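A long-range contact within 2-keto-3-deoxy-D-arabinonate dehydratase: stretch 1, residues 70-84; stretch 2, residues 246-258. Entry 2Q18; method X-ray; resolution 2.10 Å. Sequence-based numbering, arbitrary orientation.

Stretch 1, residues 70-84: PIDPPEVWGSGISYE
Stretch 2 (246-258) IPDGTILTTGTAI

Four well-formed backbone hydrogen bonds join the two segments: Ile 251 N to Glu 75 O (3.0 Å), Trp 77 N to Ile 251 O (2.8 Å), Thr 253 N to Trp 77 O (2.9 Å) and Ser 79 N to Thr 253 O (2.8 Å). Glu 75, Trp 77 and Ser 79 thus alternate with Ile 251 and Thr 253, the pattern expected of parallel strands, and the extended backbone (phi/psi -122/157 at Trp 77, -108/131 at Ile 251) suits it. Beyond the ladder, Ser 82, with chi1 in p, donates from OG to Thr 254 O at 2.6 Å, a short side chain reaching a main-chain acceptor.

The segments, at least 169 residues apart in sequence at their points of contact, thus form a short parallel β-ladder, flanked by a proline-rich loop at one end and a segment carrying Ser 82 and Tyr 83 at the other. The strands through Val 76-Gly 78 and Ile 251-Thr 253 run in the same direction, their axes inclined by 17° and approaching to 4.6 Å. The register pairs Val 76 with Ile 251, Trp 77 with Leu 252 and Gly 78 with Thr 253, with CA-CA separations of 4.8, 4.8 and 4.7 Å.

At the Ser 82 end Gly 255 adopts phi/psi 93/169, where a side chain would be jammed against the preceding carbonyl; a CB would also lie 2.2 Å from Ser 82 OG. Its CA packs 3.1 Å from Ser 79 O. Three waters extend the junction. One accepts from Ile 81 N (3.2 Å) and Thr 256 N (3.0 Å); another accepts from Tyr 83 N (3.1 Å) and donates to Thr 256 O (2.7 Å). The third donates to Thr 254 OG1 (2.8 Å) and Gly 255 O (2.6 Å) and is hydrogen-bonded to Tyr 83 OH (2.8 Å).

Tyr 83 (chi1 -77°, chi2 80°) lays one ring face against Ala 257, whose CB lies 3.7 Å from the ring centroid in a CH-pi contact; its methyl lies 27° off the ring normal, over the face. Gly 255 O meets the ring edge, 3.5 Å from Tyr 83 CE1.

Along the sheet, Val 76 (t) and Ile 251 (m, t) share a face with Thr 253, while Trp 77 (m, chi2 77°) and Leu 252 (t, p) occupy the other. Leu 252 CD1 reaches Trp 77 CB at 4.1 Å. The indole NE1 donates to Glu 75 OE1 at 2.9 Å, satisfying its polar atom in a buried setting, and Glu 75 CD lies 3.6 Å from Pro 247 CD.

At the opposite end, a type II turn from Pro 247 to Thr 250 is closed by Thr 250 N and OG1, which donate to Pro 247 O at 3.2 and 2.6 Å. Gly 249, at phi/psi 91/2, supplies the turn's glycine conformation. Pro 74 CB packs on Pro 247 CG at 3.4 Å, and Ile 251 CD1 is covered by Pro 73 CB (3.7 Å) and Ile 71 CD1 (4.2 Å). Altogether 909 Å², summed over both stretches, is buried between them.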

ATOM      1  N   PRO A  70      -9.974  -6.048 -20.642  1.00 22.03           N
ATOM      2  CA  PRO A  70      -8.812  -6.908 -20.387  1.00 22.60           C
ATOM      3  C   PRO A  70      -7.666  -6.225 -19.618  1.00 22.52           C
ATOM      4  O   PRO A  70      -6.891  -6.909 -18.943  1.00 22.22           O
ATOM      5  CB  PRO A  70      -8.355  -7.330 -21.790  1.00 22.49           C
ATOM      6  CG  PRO A  70      -8.932  -6.326 -22.709  1.00 22.65           C
ATOM      7  CD  PRO A  70     -10.205  -5.839 -22.084  1.00 21.99           C
ATOM      8  N   ILE A  71      -7.562  -4.901 -19.732  1.00 22.38           N
ATOM      9  CA  ILE A  71      -6.612  -4.104 -18.942  1.00 22.07           C
ATOM     10  C   ILE A  71      -7.265  -2.785 -18.559  1.00 22.64           C
ATOM     11  O   ILE A  71      -8.316  -2.426 -19.100  1.00 21.98           O
ATOM     12  CB  ILE A  71      -5.276  -3.776 -19.709  1.00 22.38           C
ATOM     13  CG1 ILE A  71      -5.545  -2.903 -20.948  1.00 19.63           C
ATOM     14  CG2 ILE A  71      -4.478  -5.052 -20.041  1.00 19.14           C
ATOM     15  CD1 ILE A  71      -4.283  -2.353 -21.624  1.00 22.44           C
ATOM     16  N   ASP A  72      -6.642  -2.077 -17.622  1.00 22.57           N
ATOM     17  CA  ASP A  72      -6.953  -0.677 -17.368  1.00 23.81           C
ATOM     18  C   ASP A  72      -5.916   0.167 -18.113  1.00 23.91           C
ATOM     19  O   ASP A  72      -4.795   0.337 -17.626  1.00 23.53           O
ATOM     20  CB  ASP A  72      -6.918  -0.369 -15.862  1.00 24.02           C
ATOM     21  CG  ASP A  72      -7.949  -1.172 -15.070  1.00 28.32           C
ATOM     22  OD1 ASP A  72      -9.134  -1.182 -15.467  1.00 28.40           O
ATOM     23  OD2 ASP A  72      -7.575  -1.793 -14.045  1.00 32.29           O
ATOM     24  N   PRO A  73      -6.277   0.696 -19.302  1.00 23.61           N
ATOM     25  CA  PRO A  73      -5.298   1.474 -20.062  1.00 23.47           C
ATOM     26  C   PRO A  73      -5.131   2.860 -19.433  1.00 23.52           C
ATOM     27  O   PRO A  73      -6.110   3.604 -19.328  1.00 23.89           O
ATOM     28  CB  PRO A  73      -5.930   1.574 -21.452  1.00 23.73           C
ATOM     29  CG  PRO A  73      -7.408   1.500 -21.199  1.00 23.31           C
ATOM     30  CD  PRO A  73      -7.594   0.649 -19.969  1.00 23.02           C
ATOM     31  N   PRO A  74      -3.906   3.206 -18.996  1.00 23.83           N
ATOM     32  CA  PRO A  74      -3.759   4.480 -18.294  1.00 22.62           C
ATOM     33  C   PRO A  74      -4.186   5.665 -19.156  1.00 21.45           C
ATOM     34  O   PRO A  74      -4.721   6.641 -18.635  1.00 21.06           O
ATOM     35  CB  PRO A  74      -2.263   4.535 -17.960  1.00 22.76           C
ATOM     36  CG  PRO A  74      -1.816   3.099 -17.991  1.00 25.60           C
ATOM     37  CD  PRO A  74      -2.624   2.483 -19.099  1.00 23.77           C
ATOM     38  N   GLU A  75      -3.975   5.558 -20.466  1.00 21.04           N
ATOM     39  CA  GLU A  75      -4.422   6.572 -21.416  1.00 21.47           C
ATOM     40  C   GLU A  75      -4.967   5.900 -22.657  1.00 20.89           C
ATOM     41  O   GLU A  75      -4.480   4.840 -23.060  1.00 21.46           O
ATOM     42  CB  GLU A  75      -3.272   7.521 -21.803  1.00 21.24           C
ATOM     43  CG  GLU A  75      -2.722   8.323 -20.630  1.00 20.62           C
ATOM     44  CD  GLU A  75      -1.602   9.288 -21.012  1.00 22.81           C
ATOM     45  OE1 GLU A  75      -1.319   9.471 -22.219  1.00 23.29           O
ATOM     46  OE2 GLU A  75      -1.010   9.870 -20.083  1.00 21.80           O
ATOM     47  N   VAL A  76      -5.984   6.513 -23.254  1.00 20.98           N
ATOM     48  CA  VAL A  76      -6.484   6.071 -24.554  1.00 21.22           C
ATOM     49  C   VAL A  76      -6.450   7.245 -25.520  1.00 20.67           C
ATOM     50  O   VAL A  76      -6.979   8.320 -25.234  1.00 21.07           O
ATOM     51  CB  VAL A  76      -7.919   5.477 -24.487  1.00 20.25           C
ATOM     52  CG1 VAL A  76      -8.342   4.966 -25.861  1.00 21.46           C
ATOM     53  CG2 VAL A  76      -7.998   4.348 -23.464  1.00 20.76           C
ATOM     54  N   TRP A  77      -5.808   7.022 -26.660  1.00 21.91           N
ATOM     55  CA  TRP A  77      -5.696   8.026 -27.703  1.00 23.26           C
ATOM     56  C   TRP A  77      -6.285   7.473 -28.998  1.00 25.18           C
ATOM     57  O   TRP A  77      -6.358   6.257 -29.197  1.00 24.43           O
ATOM     58  CB  TRP A  77      -4.227   8.398 -27.929  1.00 22.98           C
ATOM     59  CG  TRP A  77      -3.588   9.154 -26.791  1.00 22.93           C
ATOM     60  CD1 TRP A  77      -3.150   8.640 -25.603  1.00 22.03           C
ATOM     61  CD2 TRP A  77      -3.296  10.557 -26.753  1.00 23.81           C
ATOM     62  NE1 TRP A  77      -2.604   9.638 -24.824  1.00 22.45           N
ATOM     63  CE2 TRP A  77      -2.681  10.824 -25.507  1.00 23.43           C
ATOM     64  CE3 TRP A  77      -3.483  11.615 -27.658  1.00 23.64           C
ATOM     65  CZ2 TRP A  77      -2.261  12.107 -25.136  1.00 23.00           C
ATOM     66  CZ3 TRP A  77      -3.069  12.890 -27.288  1.00 23.82           C
ATOM     67  CH2 TRP A  77      -2.460  13.123 -26.038  1.00 22.37           C
ATOM     68  N   GLY A  78      -6.692   8.374 -29.883  1.00 26.60           N
ATOM     69  CA  GLY A  78      -7.240   7.965 -31.160  1.00 28.85           C
ATOM     70  C   GLY A  78      -6.607   8.682 -32.328  1.00 31.21           C
ATOM     71  O   GLY A  78      -6.062   9.779 -32.186  1.00 30.34           O
ATOM     72  N   SER A  79      -6.660   8.030 -33.482  1.00 33.30           N
ATOM     73  CA  SER A  79      -6.344   8.663 -34.745  1.00 36.17           C
ATOM     74  C   SER A  79      -7.593   8.578 -35.616  1.00 37.52           C
ATOM     75  O   SER A  79      -8.458   7.721 -35.405  1.00 38.99           O
ATOM     76  CB  SER A  79      -5.159   7.970 -35.413  1.00 36.48           C
ATOM     77  OG  SER A  79      -4.502   8.848 -36.317  1.00 40.89           O
ATOM     78  N   GLY A  80      -7.709   9.491 -36.567  1.00 38.21           N
ATOM     79  CA  GLY A  80      -8.829   9.485 -37.496  1.00 38.71           C
ATOM     80  C   GLY A  80      -8.353   9.832 -38.887  1.00 38.83           C
ATOM     81  O   GLY A  80      -7.200  10.246 -39.071  1.00 38.62           O
ATOM     82  N   ILE A  81      -9.250   9.666 -39.859  1.00 38.94           N
ATOM     83  CA  ILE A  81      -8.965   9.941 -41.275  1.00 38.68           C
ATOM     84  C   ILE A  81      -7.726   9.160 -41.722  1.00 38.49           C
ATOM     85  O   ILE A  81      -6.816   9.704 -42.352  1.00 38.55           O
ATOM     86  CB  ILE A  81      -8.819  11.467 -41.556  1.00 38.71           C
ATOM     87  CG1 ILE A  81      -9.795  12.273 -40.690  1.00 38.77           C
ATOM     88  CG2 ILE A  81      -9.052  11.768 -43.043  1.00 39.98           C
ATOM     89  CD1 ILE A  81      -9.343  13.692 -40.393  1.00 42.55           C
ATOM     90  N   SER A  82      -7.703   7.876 -41.377  1.00 37.94           N
ATOM     91  CA  SER A  82      -6.555   7.016 -41.642  1.00 38.67           C
ATOM     92  C   SER A  82      -6.801   6.045 -42.795  1.00 39.36           C
ATOM     93  O   SER A  82      -5.883   5.347 -43.235  1.00 39.11           O
ATOM     94  CB  SER A  82      -6.181   6.240 -40.378  1.00 38.21           C
ATOM     95  OG  SER A  82      -7.260   5.424 -39.961  1.00 39.51           O
ATOM     96  N   TYR A  83      -8.041   6.006 -43.276  1.00 40.10           N
ATOM     97  CA  TYR A  83      -8.434   5.094 -44.344  1.00 41.71           C
ATOM     98  C   TYR A  83      -8.617   5.823 -45.671  1.00 43.20           C
ATOM     99  O   TYR A  83      -8.919   7.019 -45.692  1.00 43.17           O
ATOM    100  CB  TYR A  83      -9.727   4.366 -43.969  1.00 40.40           C
ATOM    101  CG  TYR A  83      -9.549   3.231 -42.980  1.00 39.06           C
ATOM    102  CD1 TYR A  83      -9.428   3.481 -41.609  1.00 36.36           C
ATOM    103  CD2 TYR A  83      -9.524   1.906 -43.415  1.00 38.82           C
ATOM    104  CE1 TYR A  83      -9.272   2.436 -40.697  1.00 36.28           C
ATOM    105  CE2 TYR A  83      -9.378   0.852 -42.510  1.00 39.49           C
ATOM    106  CZ  TYR A  83      -9.250   1.127 -41.153  1.00 38.36           C
ATOM    107  OH  TYR A  83      -9.101   0.089 -40.262  1.00 37.38           O
ATOM    108  N   GLU A  84      -8.446   5.081 -46.767  1.00 45.96           N
ATOM    109  CA  GLU A  84      -8.601   5.594 -48.135  1.00 48.59           C
ATOM    110  C   GLU A  84      -9.826   6.488 -48.322  1.00 48.78           C
ATOM    111  O   GLU A  84     -10.907   6.191 -47.816  1.00 49.43           O
ATOM    112  CB  GLU A  84      -8.655   4.430 -49.128  1.00 49.74           C
ATOM    113  CG  GLU A  84      -7.302   4.018 -49.693  1.00 54.79           C
ATOM    114  CD  GLU A  84      -6.953   4.763 -50.974  1.00 61.90           C
ATOM    115  OE1 GLU A  84      -7.730   4.666 -51.952  1.00 64.23           O
ATOM    116  OE2 GLU A  84      -5.899   5.437 -51.006  1.00 63.62           O
ATOM    117  N   ILE A 246       3.994   8.498 -22.969  1.00 27.93           N
ATOM    118  CA  ILE A 246       2.815   7.683 -22.701  1.00 26.86           C
ATOM    119  C   ILE A 246       3.188   6.543 -21.754  1.00 26.66           C
ATOM    120  O   ILE A 246       4.291   6.008 -21.839  1.00 27.72           O
ATOM    121  CB  ILE A 246       2.165   7.143 -24.008  1.00 26.37           C
ATOM    122  CG1 ILE A 246       3.187   6.372 -24.853  1.00 25.67           C
ATOM    123  CG2 ILE A 246       1.534   8.298 -24.806  1.00 24.79           C
ATOM    124  CD1 ILE A 246       2.577   5.383 -25.836  1.00 24.42           C
ATOM    125  N   PRO A 247       2.285   6.192 -20.823  1.00 26.49           N
ATOM    126  CA  PRO A 247       2.556   5.068 -19.924  1.00 25.29           C
ATOM    127  C   PRO A 247       2.407   3.705 -20.594  1.00 25.15           C
ATOM    128  O   PRO A 247       1.758   3.595 -21.640  1.00 24.13           O
ATOM    129  CB  PRO A 247       1.510   5.243 -18.819  1.00 25.55           C
ATOM    130  CG  PRO A 247       0.413   6.022 -19.447  1.00 26.69           C
ATOM    131  CD  PRO A 247       1.002   6.861 -20.525  1.00 25.32           C
ATOM    132  N   ASP A 248       3.013   2.680 -19.994  1.00 23.95           N
ATOM    133  CA  ASP A 248       2.839   1.302 -20.450  1.00 24.62           C
ATOM    134  C   ASP A 248       1.355   0.927 -20.385  1.00 23.70           C
ATOM    135  O   ASP A 248       0.678   1.240 -19.406  1.00 22.52           O
ATOM    136  CB  ASP A 248       3.645   0.332 -19.585  1.00 24.43           C
ATOM    137  CG  ASP A 248       5.145   0.576 -19.664  1.00 26.98           C
ATOM    138  OD1 ASP A 248       5.658   0.922 -20.754  1.00 28.39           O
ATOM    139  OD2 ASP A 248       5.807   0.408 -18.622  1.00 27.67           O
ATOM    140  N   GLY A 249       0.861   0.273 -21.433  1.00 24.19           N
ATOM    141  CA  GLY A 249      -0.550  -0.133 -21.494  1.00 23.58           C
ATOM    142  C   GLY A 249      -1.458   0.896 -22.144  1.00 24.43           C
ATOM    143  O   GLY A 249      -2.680   0.701 -22.211  1.00 23.49           O
ATOM    144  N   THR A 250      -0.868   1.995 -22.616  1.00 23.04           N
ATOM    145  CA  THR A 250      -1.601   2.992 -23.395  1.00 23.30           C
ATOM    146  C   THR A 250      -2.228   2.320 -24.614  1.00 23.06           C
ATOM    147  O   THR A 250      -1.599   1.475 -25.261  1.00 23.20           O
ATOM    148  CB  THR A 250      -0.678   4.141 -23.868  1.00 23.54           C
ATOM    149  OG1 THR A 250      -0.229   4.887 -22.735  1.00 24.16           O
ATOM    150  CG2 THR A 250      -1.403   5.096 -24.821  1.00 23.26           C
ATOM    151  N   ILE A 251      -3.467   2.693 -24.918  1.00 23.09           N
ATOM    152  CA  ILE A 251      -4.119   2.202 -26.126  1.00 23.47           C
ATOM    153  C   ILE A 251      -4.245   3.308 -27.164  1.00 23.04           C
ATOM    154  O   ILE A 251      -4.682   4.418 -26.859  1.00 23.11           O
ATOM    155  CB  ILE A 251      -5.498   1.549 -25.833  1.00 23.61           C
ATOM    156  CG1 ILE A 251      -5.310   0.274 -25.004  1.00 22.48           C
ATOM    157  CG2 ILE A 251      -6.233   1.224 -27.142  1.00 21.88           C
ATOM    158  CD1 ILE A 251      -6.617  -0.368 -24.529  1.00 23.89           C
ATOM    159  N   LEU A 252      -3.836   2.991 -28.389  1.00 23.38           N
ATOM    160  CA  LEU A 252      -4.063   3.865 -29.530  1.00 24.53           C
ATOM    161  C   LEU A 252      -5.016   3.182 -30.501  1.00 24.70           C
ATOM    162  O   LEU A 252      -4.736   2.089 -30.995  1.00 24.08           O
ATOM    163  CB  LEU A 252      -2.745   4.211 -30.238  1.00 24.52           C
ATOM    164  CG  LEU A 252      -2.842   4.942 -31.585  1.00 24.28           C
ATOM    165  CD1 LEU A 252      -3.392   6.364 -31.439  1.00 21.88           C
ATOM    166  CD2 LEU A 252      -1.487   4.964 -32.275  1.00 25.17           C
ATOM    167  N   THR A 253      -6.140   3.835 -30.764  1.00 26.38           N
ATOM    168  CA  THR A 253      -7.110   3.320 -31.720  1.00 28.08           C
ATOM    169  C   THR A 253      -6.900   3.992 -33.086  1.00 29.03           C
ATOM    170  O   THR A 253      -6.697   5.205 -33.171  1.00 29.78           O
ATOM    171  CB  THR A 253      -8.567   3.400 -31.178  1.00 27.82           C
ATOM    172  OG1 THR A 253      -9.458   2.742 -32.085  1.00 29.00           O
ATOM    173  CG2 THR A 253      -9.021   4.841 -30.939  1.00 27.50           C
ATOM    174  N   THR A 254      -6.923   3.189 -34.146  1.00 30.05           N
ATOM    175  CA  THR A 254      -6.294   3.578 -35.413  1.00 30.26           C
ATOM    176  C   THR A 254      -7.203   4.163 -36.509  1.00 30.86           C
ATOM    177  O   THR A 254      -6.822   4.189 -37.686  1.00 30.87           O
ATOM    178  CB  THR A 254      -5.460   2.414 -35.985  1.00 30.53           C
ATOM    179  OG1 THR A 254      -6.321   1.313 -36.291  1.00 31.95           O
ATOM    180  CG2 THR A 254      -4.402   1.962 -34.971  1.00 30.00           C
ATOM    181  N   GLY A 255      -8.381   4.652 -36.124  1.00 30.49           N
ATOM    182  CA  GLY A 255      -9.335   5.233 -37.080  1.00 31.40           C
ATOM    183  C   GLY A 255     -10.349   4.228 -37.607  1.00 32.43           C
ATOM    184  O   GLY A 255     -10.209   3.022 -37.390  1.00 31.89           O
ATOM    185  N   THR A 256     -11.377   4.723 -38.296  1.00 33.33           N
ATOM    186  CA  THR A 256     -12.414   3.846 -38.854  1.00 34.12           C
ATOM    187  C   THR A 256     -12.724   4.128 -40.326  1.00 34.36           C
ATOM    188  O   THR A 256     -12.535   5.246 -40.810  1.00 33.81           O
ATOM    189  CB  THR A 256     -13.733   3.899 -38.031  1.00 33.97           C
ATOM    190  OG1 THR A 256     -14.561   2.788 -38.389  1.00 35.18           O
ATOM    191  CG2 THR A 256     -14.502   5.199 -38.280  1.00 33.43           C
ATOM    192  N   ALA A 257     -13.193   3.097 -41.025  1.00 35.12           N
ATOM    193  CA  ALA A 257     -13.711   3.246 -42.386  1.00 35.91           C
ATOM    194  C   ALA A 257     -15.184   2.838 -42.493  1.00 36.31           C
ATOM    195  O   ALA A 257     -15.765   2.898 -43.579  1.00 37.28           O
ATOM    196  CB  ALA A 257     -12.872   2.449 -43.365  1.00 35.99           C
ATOM    197  N   ILE A 258     -15.780   2.413 -41.378  1.00 35.29           N
ATOM    198  CA  ILE A 258     -17.203   2.063 -41.354  1.00 34.43           C
ATOM    199  C   ILE A 258     -18.001   3.181 -40.691  1.00 34.94           C
ATOM    200  O   ILE A 258     -17.906   3.407 -39.476  1.00 34.50           O
ATOM    201  CB  ILE A 258     -17.475   0.695 -40.671  1.00 34.37           C
ATOM    202  CG1 ILE A 258     -16.652  -0.409 -41.337  1.00 32.15           C
ATOM    203  CG2 ILE A 258     -18.972   0.350 -40.725  1.00 34.45           C
ATOM    204  CD1 ILE A 258     -16.465  -1.657 -40.489  1.00 30.64           C
TER
HETATM  205  O   HOH W   1     -11.473   7.730 -38.613  1.00 44.38           O
HETATM  206  O   HOH W   2      -8.803   0.897 -37.593  1.00 30.55           O
HETATM  207  O   HOH W   3     -10.549   6.908 -41.629  1.00 44.83           O